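Local structure of E3 ubiquitin-protein ligase RNF31 (Mus musculus, 5Y3T) at residues 121-124 and 128-131. The protein acts as an E3 ubiquitin ligase that transfers ubiquitin to its targets, and probably binds HOIL-1 through its pair of UBA domains. Sequence-based numbering, arbitrary orientation.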
loop_
_atom_site.group_PDB
_atom_site.type_symbol
_atom_site.label_atom_id
_atom_site.label_comp_id
_atom_site.label_asym_id
_atom_site.label_seq_id
_atom_site.Cartn_x
_atom_site.Cartn_y
_atom_site.Cartn_z
ATOM N N PHE B 121 0.455 -13.802 11.469
ATOM C CA PHE B 121 0.250 -15.089 10.764
ATOM C C PHE B 121 -1.227 -15.474 10.748
ATOM O O PHE B 121 -1.798 -15.787 9.674
ATOM C CB PHE B 121 1.102 -16.231 11.390
ATOM C CG PHE B 121 0.855 -17.580 10.775
ATOM C CD1 PHE B 121 1.358 -17.892 9.522
ATOM C CD2 PHE B 121 0.068 -18.528 11.428
ATOM C CE1 PHE B 121 1.100 -19.135 8.942
ATOM C CE2 PHE B 121 -0.202 -19.761 10.845
ATOM C CZ PHE B 121 0.323 -20.072 9.612
ATOM N N GLN B 122 -1.848 -15.437 11.927
ATOM C CA GLN B 122 -3.274 -15.793 12.080
ATOM C C GLN B 122 -4.190 -15.025 11.128
ATOM O O GLN B 122 -5.159 -15.596 10.635
ATOM C CB GLN B 122 -3.740 -15.635 13.552
ATOM C CG GLN B 122 -4.844 -16.578 14.014
ATOM C CD GLN B 122 -4.445 -18.060 13.897
ATOM O OE1 GLN B 122 -3.362 -18.469 14.331
ATOM N NE2 GLN B 122 -5.310 -18.857 13.285
ATOM N N HIS B 123 -3.873 -13.761 10.824
ATOM C CA HIS B 123 -4.761 -12.915 9.989
ATOM C C HIS B 123 -4.286 -12.555 8.590
ATOM O O HIS B 123 -4.679 -11.516 8.048
ATOM C CB HIS B 123 -5.042 -11.650 10.769
ATOM C CG HIS B 123 -5.915 -11.902 11.926
ATOM N ND1 HIS B 123 -5.412 -12.224 13.161
ATOM C CD2 HIS B 123 -7.259 -12.011 12.013
ATOM C CE1 HIS B 123 -6.413 -12.464 13.982
ATOM N NE2 HIS B 123 -7.542 -12.359 13.308
ATOM N N GLY B 124 -3.437 -13.403 8.008
ATOM C CA GLY B 124 -2.883 -13.188 6.661
ATOM C C GLY B 124 -2.083 -11.906 6.441
ATOM O O GLY B 124 -2.047 -11.386 5.341
ATOM N N ALA B 128 -4.536 -4.364 10.640
ATOM C CA ALA B 128 -5.757 -3.855 11.253
ATOM C C ALA B 128 -6.398 -4.956 12.083
ATOM O O ALA B 128 -6.650 -4.764 13.271
ATOM C CB ALA B 128 -6.713 -3.364 10.202
ATOM N N ARG B 129 -6.577 -6.132 11.486
ATOM C CA ARG B 129 -7.176 -7.283 12.200
ATOM C C ARG B 129 -6.318 -7.866 13.287
ATOM O O ARG B 129 -6.864 -8.315 14.289
ATOM C CB ARG B 129 -7.597 -8.381 11.251
ATOM C CG ARG B 129 -8.883 -8.009 10.562
ATOM C CD ARG B 129 -9.280 -9.010 9.518
ATOM N NE ARG B 129 -10.391 -8.487 8.737
ATOM C CZ ARG B 129 -11.001 -9.141 7.755
ATOM N NH1 ARG B 129 -10.613 -10.374 7.417
ATOM N NH2 ARG B 129 -12.012 -8.555 7.112
ATOM N N ALA B 130 -4.999 -7.860 13.130
ATOM C CA ALA B 130 -4.124 -8.280 14.256
ATOM C C ALA B 130 -4.255 -7.341 15.483
ATOM O O ALA B 130 -4.415 -7.794 16.608
ATOM C CB ALA B 130 -2.679 -8.379 13.802
ATOM N N LEU B 131 -4.220 -6.032 15.257
ATOM C CA LEU B 131 -4.377 -5.029 16.336
ATOM C C LEU B 131 -5.674 -5.185 17.152
ATOM O O LEU B 131 -5.653 -5.126 18.390
ATOM C CB LEU B 131 -4.369 -3.641 15.713
ATOM C CG LEU B 131 -4.242 -2.458 16.643
ATOM C CD1 LEU B 131 -2.956 -2.515 17.446
ATOM C CD2 LEU B 131 -4.301 -1.218 15.773
#
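The tight turn joining helices 116-122 and 127-145 of the UBA domain pair brings His-123, the first residue past the end of helix 116-122, against Arg-129 and Ala-130 in the first turn of the second. The imidazole lays one face on the second helix. Over the centre of that face, 4.1 Å above the plane, sits Arg-129 O, with Ala-130 N on the same side; on that side too Arg-129 CB lies over the CD2 rim of the face, 3.7 Å from His-123 CD2. His-123 reaches this position with CG anti to its own carbonyl carbon (chi1 -70°). Its ND1 is hydrogen-bonded to Ala-119 O, one turn back, which helps to fix the rotation of the ring. A flat, polar ring suits this helix end, for it can bond back to the helix through ND1 and pack on the neighbour with its face.

The chain turns in a Schellman motif, in which Gly-124 occupies the C-prime position; its phi of 59° is easy for glycine. Gly-125 N bonds to Leu-120 O, and Gly-124 N makes a weak hydrogen bond to Phe-121 O (3.3 Å). The CA atoms of His-123 and Ala-130, 6.3 Å apart, are the closest such pair of the two segments, and alanine's small methyl packs on Ala-119 and Leu-120. Only the base of Arg-129 takes part, its extended chain carrying the guanidinium away. Asp-126, just before helix 127-145, accepts a hydrogen bond from Arg-129 N through OD1.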